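Local coordinates for protein carbonic anhydrase (Synechocystis sp., PDB 5SWC) that catalyses the reversible, zinc-dependent hydration of carbon dioxide to hydrogencarbonate and supplies carbon dioxide to RuBisCO inside the carboxysome, at residues G83-P88 with D141-T146; T146-R151 with I174-K179. All coordinates share one frame; numbering follows the deposited sequence.

Interaction 1 (G83-P88 with D141-T146)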
loop_
_atom_site.group_PDB
_atom_site.type_symbol
_atom_site.label_atom_id
_atom_site.label_comp_id
_atom_site.label_asym_id
_atom_site.label_seq_id
_atom_site.Cartn_x
_atom_site.Cartn_y
_atom_site.Cartn_z
ATOM N N GLY A 83 -9.986 -16.557 11.772
ATOM C CA GLY A 83 -10.169 -17.317 10.552
ATOM C C GLY A 83 -8.990 -18.131 10.062
ATOM O O GLY A 83 -9.087 -18.786 9.015
ATOM N N ASN A 84 -7.871 -18.092 10.786
ATOM C CA ASN A 84 -6.702 -18.897 10.406
ATOM C C ASN A 84 -6.297 -18.670 8.946
ATOM O O ASN A 84 -6.071 -19.608 8.192
ATOM C CB ASN A 84 -6.835 -20.395 10.795
ATOM C CG ASN A 84 -8.099 -21.066 10.319
ATOM O OD1 ASN A 84 -9.084 -21.127 11.096
ATOM N ND2 ASN A 84 -8.082 -21.645 9.121
ATOM N N ILE A 85 -6.168 -17.384 8.621
ATOM C CA ILE A 85 -5.894 -16.953 7.254
ATOM C C ILE A 85 -4.430 -16.538 7.097
ATOM O O ILE A 85 -3.862 -15.857 7.959
ATOM C CB ILE A 85 -6.841 -15.757 6.900
ATOM C CG1 ILE A 85 -8.239 -16.299 6.699
ATOM C CG2 ILE A 85 -6.345 -15.013 5.672
ATOM C CD1 ILE A 85 -9.299 -15.255 6.789
ATOM N N ILE A 86 -3.834 -16.959 5.987
ATOM C CA ILE A 86 -2.486 -16.524 5.568
ATOM C C ILE A 86 -2.647 -15.809 4.232
ATOM O O ILE A 86 -2.927 -16.452 3.231
ATOM C CB ILE A 86 -1.529 -17.696 5.429
ATOM C CG1 ILE A 86 -1.400 -18.466 6.769
ATOM C CG2 ILE A 86 -0.146 -17.173 4.956
ATOM C CD1 ILE A 86 -0.765 -17.701 7.868
ATOM N N PRO A 87 -2.460 -14.476 4.202
ATOM C CA PRO A 87 -2.604 -13.808 2.914
ATOM C C PRO A 87 -1.577 -14.328 1.893
ATOM O O PRO A 87 -0.490 -14.775 2.271
ATOM C CB PRO A 87 -2.369 -12.319 3.258
ATOM C CG PRO A 87 -2.750 -12.215 4.730
ATOM C CD PRO A 87 -2.252 -13.538 5.297
ATOM N N PRO A 88 -1.885 -14.216 0.617
ATOM C CA PRO A 88 -0.845 -14.488 -0.396
ATOM C C PRO A 88 0.384 -13.616 -0.170
ATOM O O PRO A 88 0.306 -12.509 0.393
ATOM C CB PRO A 88 -1.531 -14.121 -1.710
ATOM C CG PRO A 88 -3.014 -14.250 -1.401
ATOM C CD PRO A 88 -3.135 -13.764 -0.013
ATOM N N ASP A 141 -12.240 -5.984 5.752
ATOM C CA ASP A 141 -11.048 -5.831 4.919
ATOM C C ASP A 141 -10.179 -7.095 5.007
ATOM O O ASP A 141 -9.593 -7.539 3.997
ATOM C CB ASP A 141 -10.218 -4.623 5.376
ATOM C CG ASP A 141 -10.883 -3.283 5.117
ATOM O OD1 ASP A 141 -11.718 -3.216 4.190
ATOM O OD2 ASP A 141 -10.530 -2.298 5.843
ATOM N N TRP A 142 -10.050 -7.652 6.195
ATOM C CA TRP A 142 -9.201 -8.820 6.429
ATOM C C TRP A 142 -9.680 -10.022 5.630
ATOM O O TRP A 142 -8.884 -10.763 5.047
ATOM C CB TRP A 142 -9.177 -9.104 7.915
ATOM C CG TRP A 142 -8.672 -10.413 8.349
ATOM C CD1 TRP A 142 -9.372 -11.361 9.070
ATOM C CD2 TRP A 142 -7.359 -10.933 8.202
ATOM N NE1 TRP A 142 -8.572 -12.410 9.353
ATOM C CE2 TRP A 142 -7.331 -12.194 8.843
ATOM C CE3 TRP A 142 -6.187 -10.472 7.599
ATOM C CZ2 TRP A 142 -6.186 -12.959 8.879
ATOM C CZ3 TRP A 142 -5.047 -11.267 7.616
ATOM C CH2 TRP A 142 -5.069 -12.495 8.278
ATOM N N LEU A 143 -10.995 -10.192 5.574
ATOM C CA LEU A 143 -11.560 -11.335 4.856
ATOM C C LEU A 143 -11.336 -11.273 3.356
ATOM O O LEU A 143 -11.452 -12.301 2.696
ATOM C CB LEU A 143 -13.018 -11.513 5.225
ATOM C CG LEU A 143 -13.281 -11.944 6.661
ATOM C CD1 LEU A 143 -14.801 -11.958 6.937
ATOM C CD2 LEU A 143 -12.699 -13.297 6.965
ATOM N N LYS A 144 -10.944 -10.120 2.832
ATOM C CA LYS A 144 -10.514 -10.011 1.430
ATOM C C LYS A 144 -9.434 -11.015 1.110
ATOM O O LYS A 144 -9.354 -11.496 -0.032
ATOM C CB LYS A 144 -9.997 -8.602 1.123
ATOM C CG LYS A 144 -11.076 -7.511 1.182
ATOM C CD LYS A 144 -10.461 -6.132 0.974
ATOM C CE LYS A 144 -11.528 -5.023 1.055
ATOM N NZ LYS A 144 -10.882 -3.664 1.168
ATOM N N HIS A 145 -8.590 -11.348 2.085
ATOM C CA HIS A 145 -7.493 -12.254 1.816
ATOM C C HIS A 145 -7.941 -13.689 1.638
ATOM O O HIS A 145 -7.159 -14.506 1.149
ATOM C CB HIS A 145 -6.425 -12.158 2.890
ATOM C CG HIS A 145 -5.787 -10.832 2.970
ATOM N ND1 HIS A 145 -5.114 -10.255 1.916
ATOM C CD2 HIS A 145 -5.705 -9.982 4.008
ATOM C CE1 HIS A 145 -4.622 -9.086 2.315
ATOM N NE2 HIS A 145 -4.968 -8.907 3.583
ATOM N N THR A 146 -9.203 -13.985 1.948
ATOM C CA THR A 146 -9.764 -15.304 1.678
ATOM C C THR A 146 -10.950 -15.192 0.698
ATOM O O THR A 146 -11.809 -16.084 0.628
ATOM C CB THR A 146 -10.084 -16.042 2.988
ATOM O OG1 THR A 146 -10.145 -17.446 2.698
ATOM C CG2 THR A 146 -11.395 -15.590 3.646
#
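Apolar side-chain packing, with no hydrogen bond across it, joins I85 and P87 to W142 and H145 where the loop after strand 76-81 passes the end of helix 137-143. In this beta-class carbonic anhydrase the strand is, within this chain, an outermost parallel one of the central sheet, and the contact is buried near the zinc site. I85 runs alongside W142 in the opposite direction, with CG2 over one face of the six-membered ring, 4.2 Å from its centroid and 28° off the normal, a CH-pi contact displaced toward the rim, while I85 CB comes within 3.5 Å of W142 CZ2. CG1 of I85 lies beside the backbone N (chi1 -73°), and CD1 beyond it reaches on past the five-membered-ring side of the indole, near NE1, to T146 CG2 at 3.8 Å and L143 CD2 at 3.9 Å. NE1 itself is hydrogen-bonded to A82 O, so the residue just before the loop takes the N-H while I85 and P87 pack on the ring. H145 NE2 bonds to N93 O of a second subunit, placing the contact at a subunit interface of the hexamer. On the face of the H145 imidazole, P87 CB stands 3.8 Å from the ring centroid, 18° off the normal.

Interaction 2 (T146-R151 with I174-K179)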
loop_
_atom_site.group_PDB
_atom_site.type_symbol
_atom_site.label_atom_id
_atom_site.label_comp_id
_atom_site.label_asym_id
_atom_site.label_seq_id
_atom_site.Cartn_x
_atom_site.Cartn_y
_atom_site.Cartn_z
ATOM N N THR A 146 -9.203 -13.985 1.948
ATOM C CA THR A 146 -9.764 -15.304 1.678
ATOM C C THR A 146 -10.950 -15.192 0.698
ATOM O O THR A 146 -11.809 -16.084 0.628
ATOM C CB THR A 146 -10.084 -16.042 2.988
ATOM O OG1 THR A 146 -10.145 -17.446 2.698
ATOM C CG2 THR A 146 -11.395 -15.590 3.646
ATOM N N GLU A 147 -10.961 -14.163 -0.141
ATOM C CA GLU A 147 -11.998 -13.996 -1.146
ATOM C C GLU A 147 -12.086 -15.196 -2.083
ATOM O O GLU A 147 -13.148 -15.501 -2.608
ATOM C CB GLU A 147 -11.782 -12.684 -1.916
ATOM C CG GLU A 147 -12.707 -12.488 -3.113
ATOM C CD GLU A 147 -14.144 -12.344 -2.725
ATOM O OE1 GLU A 147 -14.486 -12.126 -1.538
ATOM O OE2 GLU A 147 -14.958 -12.444 -3.662
ATOM N N ALA A 148 -10.968 -15.875 -2.318
ATOM C CA ALA A 148 -11.010 -17.037 -3.192
ATOM C C ALA A 148 -11.922 -18.112 -2.631
ATOM O O ALA A 148 -12.545 -18.856 -3.402
ATOM C CB ALA A 148 -9.597 -17.558 -3.487
ATOM N N THR A 149 -12.012 -18.211 -1.310
ATOM C CA THR A 149 -12.919 -19.151 -0.641
ATOM C C THR A 149 -14.332 -18.730 -0.931
ATOM O O THR A 149 -15.152 -19.548 -1.295
ATOM C CB THR A 149 -12.700 -19.133 0.855
ATOM O OG1 THR A 149 -11.303 -19.352 1.122
ATOM C CG2 THR A 149 -13.542 -20.149 1.571
ATOM N N ARG A 150 -14.626 -17.445 -0.755
ATOM C CA ARG A 150 -15.982 -16.980 -0.917
ATOM C C ARG A 150 -16.453 -17.178 -2.344
ATOM O O ARG A 150 -17.561 -17.639 -2.597
ATOM C CB ARG A 150 -16.046 -15.511 -0.525
ATOM C CG ARG A 150 -17.460 -15.029 -0.314
ATOM C CD ARG A 150 -17.481 -13.554 -0.004
ATOM N NE ARG A 150 -17.204 -12.822 -1.232
ATOM C CZ ARG A 150 -18.137 -12.362 -2.060
ATOM N NH1 ARG A 150 -17.798 -11.741 -3.188
ATOM N NH2 ARG A 150 -19.422 -12.538 -1.782
ATOM N N ARG A 151 -15.586 -16.861 -3.310
ATOM C CA ARG A 151 -15.945 -17.036 -4.710
ATOM C C ARG A 151 -16.196 -18.484 -5.069
ATOM O O ARG A 151 -17.203 -18.816 -5.679
ATOM C CB ARG A 151 -14.825 -16.438 -5.605
ATOM C CG ARG A 151 -15.166 -16.303 -7.063
ATOM C CD ARG A 151 -16.168 -15.209 -7.393
ATOM N NE ARG A 151 -17.538 -15.658 -7.284
ATOM C CZ ARG A 151 -18.553 -14.877 -6.916
ATOM N NH1 ARG A 151 -18.356 -13.601 -6.613
ATOM N NH2 ARG A 151 -19.778 -15.380 -6.832
ATOM N N ILE A 174 -9.444 -23.490 4.550
ATOM C CA ILE A 174 -8.159 -24.154 4.798
ATOM C C ILE A 174 -7.445 -24.366 3.458
ATOM O O ILE A 174 -6.241 -24.049 3.342
ATOM C CB ILE A 174 -8.362 -25.461 5.567
ATOM C CG1 ILE A 174 -8.855 -25.153 6.986
ATOM C CG2 ILE A 174 -7.098 -26.301 5.578
ATOM C CD1 ILE A 174 -9.547 -26.310 7.605
ATOM N N LEU A 175 -8.146 -24.854 2.451
ATOM C CA LEU A 175 -7.547 -25.146 1.144
ATOM C C LEU A 175 -7.020 -23.857 0.499
ATOM O O LEU A 175 -5.946 -23.839 -0.086
ATOM C CB LEU A 175 -8.538 -25.881 0.261
ATOM C CG LEU A 175 -9.043 -27.199 0.871
ATOM C CD1 LEU A 175 -9.835 -27.954 -0.133
ATOM C CD2 LEU A 175 -7.890 -28.008 1.377
ATOM N N THR A 176 -7.747 -22.765 0.621
ATOM C CA THR A 176 -7.280 -21.483 0.114
ATOM C C THR A 176 -5.973 -21.068 0.789
ATOM O O THR A 176 -5.057 -20.607 0.120
ATOM C CB THR A 176 -8.344 -20.408 0.317
ATOM O OG1 THR A 176 -9.492 -20.780 -0.464
ATOM C CG2 THR A 176 -7.888 -19.042 -0.072
ATOM N N GLN A 177 -5.897 -21.208 2.104
ATOM C CA GLN A 177 -4.680 -20.786 2.773
ATOM C C GLN A 177 -3.482 -21.635 2.361
ATOM O O GLN A 177 -2.375 -21.105 2.307
ATOM C CB GLN A 177 -4.850 -20.848 4.290
ATOM C CG GLN A 177 -6.042 -20.152 4.860
ATOM C CD GLN A 177 -6.362 -18.893 4.164
ATOM O OE1 GLN A 177 -5.515 -18.007 3.979
ATOM N NE2 GLN A 177 -7.602 -18.776 3.742
ATOM N N LEU A 178 -3.705 -22.892 2.041
ATOM C CA LEU A 178 -2.621 -23.732 1.537
ATOM C C LEU A 178 -2.130 -23.255 0.187
ATOM O O LEU A 178 -0.936 -23.287 -0.081
ATOM C CB LEU A 178 -3.092 -25.192 1.482
ATOM C CG LEU A 178 -3.251 -25.795 2.872
ATOM C CD1 LEU A 178 -4.141 -26.980 2.814
ATOM C CD2 LEU A 178 -1.931 -26.161 3.489
ATOM N N LYS A 179 -3.021 -22.804 -0.688
ATOM C CA LYS A 179 -2.588 -22.181 -1.929
ATOM C C LYS A 179 -1.836 -20.880 -1.672
ATOM O O LYS A 179 -0.809 -20.619 -2.300
ATOM C CB LYS A 179 -3.779 -21.922 -2.855
ATOM C CG LYS A 179 -4.566 -23.157 -3.327
ATOM C CD LYS A 179 -3.699 -24.103 -4.100
ATOM C CE LYS A 179 -4.532 -25.315 -4.515
ATOM N NZ LYS A 179 -3.705 -26.144 -5.433
#
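T176 lays its CG2 methyl against the side chains of T146 and A148, 3.9 Å from T146 OG1 and 4.1 Å from A148 CB, and turns its hydroxyl toward T149. The two OG1 atoms of T149 and T176 are 2.8 Å apart. T149 OG1 also lies 2.7 Å from T146 OG1; it has one proton and two acceptors within range, T176 OG1 and T146 OG1, and the geometry does not choose between them. Both T149 and T176 hold OG1 beside their own backbone N (chi1 -53° and -63°), which leaves the hydroxyls facing each other across the helix interface. Small side chains permit a close approach here: the CA atoms of T149 and T176 are 6.1 Å apart, a helix-helix contact between the first turn of helix 147-156 and the long helix 162-181 of the beta-class carbonic anhydrase fold. T176 OG1 has a second partner in the carbonyl of E172, one turn back, and T146 OG1 bonds to N173 OD1, so these buried hydroxyls are met by polar groups of helix 162-181. Q177, bent at chi2, brings NE2 to 3.1 Å from T146 OG1, crossing that side chain at about a right angle; the main partners of its amide are different ones, with NE2 hydrogen-bonded to N173 O and OE1 to I86 N.

Interactions 1 and 2 lie with their centres about 8 Å apart and share T146, the N-cap residue between helices 137-143 and 147-156: its methyl group meets the loop in interaction 1, its hydroxyl the helix 162-181 in interaction 2. Q177 supplies a second join, its OE1 lying 2.8 Å from I86 N in a probable hydrogen bond, so the loop 83-88 is held from two directions. The zinc ion, bound by C58, H117 and C120, is near both: the side chain of I85 is about 9 Å from it and that of T146 about 11 Å. Neither contact supplies a metal ligand, and both also touch the third subunit of the hexamer.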